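Hydrogen peroxide-inducible genes activator (Corynebacterium glutamicum, PDB 6G1D) probably senses hydrogen peroxide through its regulatory domain and, as a LysR-type DNA-binding transcription factor, switches on genes of the peroxide response. Local coordinates at residues B[15-20]-B[34-39]; B[154-159]-B[280-285]. The protein carries 1 engineered substitution. All coordinates share one frame; numbering follows the deposited sequence. Where two conformers were deposited one is given.

Interaction 1: residues B[15-20]-B[34-39]; sequences LRTFVT and LSISQP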
loop_
_atom_site.group_PDB
_atom_site.type_symbol
_atom_site.label_atom_id
_atom_site.label_comp_id
_atom_site.label_asym_id
_atom_site.label_seq_id
_atom_site.Cartn_x
_atom_site.Cartn_y
_atom_site.Cartn_z
ATOM N N LEU B 15 -4.071 11.706 36.596
ATOM C CA LEU B 15 -3.581 11.451 35.253
ATOM C C LEU B 15 -4.481 12.075 34.206
ATOM O O LEU B 15 -3.961 12.623 33.221
ATOM C CB LEU B 15 -3.390 9.957 35.010
ATOM C CG LEU B 15 -2.262 9.294 35.851
ATOM C CD1 LEU B 15 -2.191 7.811 35.497
ATOM C CD2 LEU B 15 -0.933 9.952 35.613
ATOM N N ARG B 16 -5.811 12.001 34.391
ATOM C CA ARG B 16 -6.744 12.646 33.449
ATOM C C ARG B 16 -6.478 14.143 33.401
ATOM O O ARG B 16 -6.396 14.731 32.325
ATOM C CB ARG B 16 -8.212 12.380 33.803
ATOM C CG ARG B 16 -8.606 10.933 33.474
ATOM C CD ARG B 16 -10.073 10.552 33.455
ATOM N NE ARG B 16 -10.567 10.086 34.754
ATOM C CZ ARG B 16 -10.646 8.819 35.196
ATOM N NH1 ARG B 16 -10.290 7.746 34.458
ATOM N NH2 ARG B 16 -11.156 8.613 36.419
ATOM N N THR B 17 -6.291 14.767 34.555
ATOM C CA THR B 17 -5.946 16.179 34.585
ATOM C C THR B 17 -4.692 16.492 33.793
ATOM O O THR B 17 -4.677 17.422 32.997
ATOM C CB THR B 17 -5.815 16.711 36.036
ATOM O OG1 THR B 17 -7.097 16.845 36.598
ATOM C CG2 THR B 17 -5.140 18.075 36.086
ATOM N N PHE B 18 -3.638 15.731 34.029
ATOM C CA PHE B 18 -2.375 15.950 33.298
ATOM C C PHE B 18 -2.561 15.823 31.780
ATOM O O PHE B 18 -2.123 16.669 31.017
ATOM C CB PHE B 18 -1.325 14.935 33.804
ATOM C CG PHE B 18 -0.083 14.840 32.986
ATOM C CD1 PHE B 18 0.571 15.983 32.517
ATOM C CD2 PHE B 18 0.480 13.592 32.705
ATOM C CE1 PHE B 18 1.736 15.869 31.789
ATOM C CE2 PHE B 18 1.623 13.496 31.952
ATOM C CZ PHE B 18 2.238 14.637 31.505
ATOM N N VAL B 19 -3.192 14.749 31.360
ATOM C CA VAL B 19 -3.331 14.443 29.932
ATOM C C VAL B 19 -4.206 15.528 29.261
ATOM O O VAL B 19 -3.867 16.022 28.188
ATOM C CB VAL B 19 -3.892 13.019 29.755
ATOM C CG1 VAL B 19 -4.420 12.776 28.362
ATOM C CG2 VAL B 19 -2.828 11.987 30.119
ATOM N N THR B 20 -5.276 15.853 29.947
ATOM C CA THR B 20 -6.164 16.902 29.447
ATOM C C THR B 20 -5.544 18.383 29.215
ATOM O O THR B 20 -5.531 19.132 28.198
ATOM C CB THR B 20 -7.371 17.012 30.366
ATOM O OG1 THR B 20 -8.093 15.790 30.324
ATOM C CG2 THR B 20 -8.261 18.099 29.907
ATOM N N LEU B 34 -13.175 18.626 31.857
ATOM C CA LEU B 34 -13.314 17.677 32.973
ATOM C C LEU B 34 -14.444 18.004 33.926
ATOM O O LEU B 34 -14.631 17.293 34.917
ATOM C CB LEU B 34 -11.969 17.614 33.756
ATOM C CG LEU B 34 -10.776 17.070 32.891
ATOM C CD1 LEU B 34 -9.448 17.297 33.562
ATOM C CD2 LEU B 34 -11.002 15.584 32.592
ATOM N N SER B 35 -15.221 19.053 33.634
ATOM C CA SER B 35 -16.325 19.499 34.493
ATOM C C SER B 35 -15.882 19.795 35.932
ATOM O O SER B 35 -16.550 19.414 36.881
ATOM C CB SER B 35 -17.476 18.488 34.475
ATOM O OG SER B 35 -17.870 18.205 33.152
ATOM N N ILE B 36 -14.748 20.472 36.078
ATOM C CA ILE B 36 -14.264 20.913 37.387
ATOM C C ILE B 36 -13.836 22.354 37.298
ATOM O O ILE B 36 -13.651 22.888 36.211
ATOM C CB ILE B 36 -13.077 20.045 37.894
ATOM C CG1 ILE B 36 -11.875 20.116 36.920
ATOM C CG2 ILE B 36 -13.544 18.614 38.128
ATOM C CD1 ILE B 36 -10.741 19.169 37.313
ATOM N N SER B 37 -13.650 22.969 38.452
ATOM C CA SER B 37 -13.155 24.341 38.525
ATOM C C SER B 37 -11.658 24.395 38.230
ATOM O O SER B 37 -10.960 23.392 38.348
ATOM C CB SER B 37 -13.406 24.887 39.938
ATOM O OG SER B 37 -12.559 24.213 40.873
ATOM N N GLN B 38 -11.175 25.572 37.843
ATOM C CA GLN B 38 -9.758 25.812 37.623
ATOM C C GLN B 38 -8.896 25.603 38.887
ATOM O O GLN B 38 -7.823 25.017 38.777
ATOM C CB GLN B 38 -9.505 27.198 37.046
ATOM C CG GLN B 38 -9.791 27.339 35.555
ATOM C CD GLN B 38 -8.884 28.393 34.914
ATOM O OE1 GLN B 38 -7.666 28.395 35.138
ATOM N NE2 GLN B 38 -9.460 29.257 34.072
ATOM N N PRO B 39 -9.357 26.069 40.068
ATOM C CA PRO B 39 -8.646 25.677 41.294
ATOM C C PRO B 39 -8.539 24.153 41.509
ATOM O O PRO B 39 -7.454 23.680 41.866
ATOM C CB PRO B 39 -9.475 26.340 42.423
ATOM C CG PRO B 39 -10.155 27.508 41.775
ATOM C CD PRO B 39 -10.315 27.166 40.309
#
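Leu34 lays its isobutyl group against one side of helix 12-24, where Thr17 and Thr20, one turn apart, receive it. Its CD1 lies 3.8 Å from Thr17 CA, close to the helix backbone, and also meets Thr17 OG1 at 3.9 Å. The side chains of Leu34 and Thr17 cross at about a right angle. With Thr20 the approach is tip to tip: Leu34 CD2 comes to 3.7 Å from Thr20 OG1, and Thr20 CG2 packs against Leu34 CG at 4.0 Å. Thr20 was modelled in two conformers, so these last details describe one of them. In it, Thr20 OG1 stands anti to the carbonyl carbon (chi1 -63°) and turns back along the helix, where it donates to Arg16 O at 2.8 Å from above the carbonyl plane. Arg16 O also takes the ordinary helical bond from Thr20 N. The Thr20 hydroxyl, engaged in this way, lies beside the leucine without needing a partner there. Arg16 adds its CB at the edge, while its guanidinium leads elsewhere. Ile36 brushes Thr17 OG1 with CD1 at 4.4 Å, a loose touch.

Leu34 is positioned by the turn after helix 27-33. Ser35, with positive phi, closes that helix in a Schellman motif, and Ser37 then N-caps helix 38-52, its OG accepting from Ser40 N. Thr17 also packs on Leu41 and Ala44, Leu34 on Leu41, and Thr20 on Ala30. Residues 34-37 thus form the turn of the helix-turn-helix, and 38-39 open its second helix. Leucine suits the turn because its branched end spreads over both threonines, meeting CA and OG1 of Thr17 and the methyl and bonded hydroxyl of Thr20. The result is a modest van der Waals contact at the surface, its neighbouring side-chain bond, Thr20 to Arg16, staying inside helix 12-24.

Interaction 2: residues B[154-159]-B[280-285]; sequences MMALPS and RRIGLV
Arg281 O accepts the bond from Leu157 N at 2.8 Å, with an N-H...O angle of 163° and the donor tilted from the carbonyl plane; a CA-H...O contact from Ala156 CA, 3.1 Å away, touches the same oxygen. Next along the antiparallel ladder, Met155 and Gly283 form a hydrogen-bonded pair: Gly283 N donates to Met155 O at 2.9 Å and Met155 N to Gly283 O at 3.1 Å. A water accepts from Arg281 N and donates weakly to Leu157 O, carrying the pairing a step beyond the ladder.

The side chains then divide. Met154, extended with CG anti to its backbone N (chi1 -177°), crosses Ile282 obliquely and sets CE 3.6 Å from Ile282 CG2; helix 293-316 covers this face through Leu303, which packs on both Met154 and Leu284. On the other face Met155 bends at chi3 (88°), so that its CE meets Val285 CG2 at 3.5 Å, a tight carbon pair, while Thr138 and Leu142 of helix 138-147 touch the Met155 side chain. The unbranched methionine chain serves both places, running straight to Ile282 from Met154 and turning onto Val285 from Met155. Leu157 folds over the sheet and rests CG on Gly283 CA at 3.7 Å; glycine, having no side chain, lets the isobutyl group lie directly on the backbone. Leu157 CD2 slides past Val285 CG2 at 3.9 Å.

Beyond Leu157 a cis peptide leads into Pro158, and Ser159 OG hydrogen-bonds to Glu166. Arg281 and Arg280 turn their charges to Asp171 and Glu172 of strand 164-179. Here two central strands of the periplasmic-binding-protein-like domain are joined: main-chain bonds set the register, and apolar side chains glue helices to both faces, leaving the arginine charges to be paired with the next strand.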
loop_
_atom_site.group_PDB
_atom_site.type_symbol
_atom_site.label_atom_id
_atom_site.label_comp_id
_atom_site.label_asym_id
_atom_site.label_seq_id
_atom_site.Cartn_x
_atom_site.Cartn_y
_atom_site.Cartn_z
ATOM N N MET B 154 -18.887 -12.025 9.715
ATOM C CA MET B 154 -19.974 -12.432 8.897
ATOM C C MET B 154 -19.482 -12.523 7.458
ATOM O O MET B 154 -19.139 -11.560 6.896
ATOM C CB MET B 154 -21.102 -11.439 9.040
ATOM C CG MET B 154 -22.350 -11.778 8.283
ATOM S SD MET B 154 -23.663 -10.573 8.488
ATOM C CE MET B 154 -24.552 -10.899 7.059
ATOM N N MET B 155 -19.423 -13.704 6.899
ATOM C CA MET B 155 -18.919 -13.919 5.554
ATOM C C MET B 155 -19.642 -15.068 4.906
ATOM O O MET B 155 -20.400 -15.789 5.568
ATOM C CB MET B 155 -17.402 -14.223 5.620
ATOM C CG MET B 155 -17.069 -15.547 6.265
ATOM S SD MET B 155 -15.283 -15.652 6.644
ATOM C CE MET B 155 -15.424 -14.902 8.250
ATOM N N ALA B 156 -19.245 -15.387 3.676
ATOM C CA ALA B 156 -19.732 -16.591 3.005
ATOM C C ALA B 156 -19.032 -17.842 3.537
ATOM O O ALA B 156 -17.852 -17.805 3.913
ATOM C CB ALA B 156 -19.571 -16.483 1.508
ATOM N N LEU B 157 -19.787 -18.931 3.612
ATOM C CA LEU B 157 -19.278 -20.204 4.040
ATOM C C LEU B 157 -19.090 -21.122 2.842
ATOM O O LEU B 157 -19.803 -20.972 1.847
ATOM C CB LEU B 157 -20.287 -20.851 4.989
ATOM C CG LEU B 157 -20.596 -20.103 6.270
ATOM C CD1 LEU B 157 -21.395 -21.052 7.175
ATOM C CD2 LEU B 157 -19.356 -19.594 6.968
ATOM N N PRO B 158 -18.174 -22.107 2.945
ATOM C CA PRO B 158 -17.261 -22.366 4.066
ATOM C C PRO B 158 -16.097 -21.351 4.159
ATOM O O PRO B 158 -15.639 -20.851 3.157
ATOM C CB PRO B 158 -16.740 -23.772 3.787
ATOM C CG PRO B 158 -16.859 -23.918 2.308
ATOM C CD PRO B 158 -18.063 -23.135 1.896
ATOM N N SER B 159 -15.670 -21.041 5.374
ATOM C CA SER B 159 -14.535 -20.160 5.608
ATOM C C SER B 159 -13.218 -20.838 5.226
ATOM O O SER B 159 -12.262 -20.170 4.858
ATOM C CB SER B 159 -14.473 -19.733 7.075
ATOM O OG SER B 159 -13.981 -20.791 7.888
ATOM N N ARG B 280 -25.702 -17.461 -2.204
ATOM C CA ARG B 280 -24.501 -17.637 -1.358
ATOM C C ARG B 280 -24.963 -18.001 0.033
ATOM O O ARG B 280 -26.059 -17.587 0.450
ATOM C CB ARG B 280 -23.672 -16.376 -1.321
ATOM C CG ARG B 280 -24.380 -15.178 -0.726
ATOM C CD ARG B 280 -23.502 -13.983 -0.749
ATOM N NE ARG B 280 -24.158 -12.815 -0.193
ATOM C CZ ARG B 280 -23.583 -11.623 -0.113
ATOM N NH1 ARG B 280 -22.334 -11.441 -0.553
ATOM N NH2 ARG B 280 -24.249 -10.612 0.411
ATOM N N ARG B 281 -24.161 -18.800 0.735
ATOM C CA ARG B 281 -24.450 -19.153 2.122
ATOM C C ARG B 281 -23.665 -18.222 3.022
ATOM O O ARG B 281 -22.427 -18.208 2.967
ATOM C CB ARG B 281 -24.125 -20.623 2.405
ATOM C CG ARG B 281 -24.365 -21.015 3.861
ATOM C CD ARG B 281 -24.688 -22.481 3.996
ATOM N NE ARG B 281 -26.099 -22.766 3.706
ATOM C CZ ARG B 281 -26.592 -23.986 3.483
ATOM N NH1 ARG B 281 -25.809 -25.050 3.394
ATOM N NH2 ARG B 281 -27.900 -24.115 3.255
ATOM N N ILE B 282 -24.378 -17.447 3.825
ATOM C CA ILE B 282 -23.789 -16.526 4.771
ATOM C C ILE B 282 -23.799 -17.173 6.147
ATOM O O ILE B 282 -24.732 -17.918 6.510
ATOM C CB ILE B 282 -24.572 -15.202 4.803
ATOM C CG1 ILE B 282 -24.471 -14.504 3.467
ATOM C CG2 ILE B 282 -24.031 -14.265 5.877
ATOM C CD1 ILE B 282 -23.052 -14.089 3.049
ATOM N N GLY B 283 -22.734 -16.906 6.886
ATOM C CA GLY B 283 -22.507 -17.517 8.191
ATOM C C GLY B 283 -21.747 -16.592 9.122
ATOM O O GLY B 283 -21.130 -15.586 8.696
ATOM N N LEU B 284 -21.764 -16.952 10.396
ATOM C CA LEU B 284 -21.054 -16.218 11.417
ATOM C C LEU B 284 -19.850 -17.071 11.822
ATOM O O LEU B 284 -20.010 -18.236 12.172
ATOM C CB LEU B 284 -21.991 -15.953 12.606
ATOM C CG LEU B 284 -21.482 -14.926 13.582
ATOM C CD1 LEU B 284 -21.252 -13.570 12.919
ATOM C CD2 LEU B 284 -22.470 -14.762 14.743
ATOM N N VAL B 285 -18.665 -16.506 11.725
ATOM C CA VAL B 285 -17.432 -17.251 11.962
ATOM C C VAL B 285 -16.772 -16.690 13.216
ATOM O O VAL B 285 -16.702 -15.462 13.380
ATOM C CB VAL B 285 -16.482 -17.153 10.730
ATOM C CG1 VAL B 285 -15.214 -17.963 10.951
ATOM C CG2 VAL B 285 -17.169 -17.665 9.494
HETATM O O HOH W 1 -21.640 -19.255 -0.341
#

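Overall arrangement
From the N terminus, interaction 1 comes first: helix 12-24 is followed by helix 27-33, and the turn at 34-39 closes a short loop of 13 residues, wholly within the DNA-binding domain. The chain then runs through helix 68-95 into the regulatory domain, where interaction 2 closes a far longer loop, joining strand 152-156 to strand 267-287 across 120 intervening residues. The two loops neither nest nor cross; they follow in series. The centres of interactions 1 and 2 are about 48 Å apart, on opposite sides of the chain's centre. The nearest atoms of interactions 1 and 2 are about 32 Å apart. One sets a turn residue on a helix at the surface, the other is a buried seam of the central sheet.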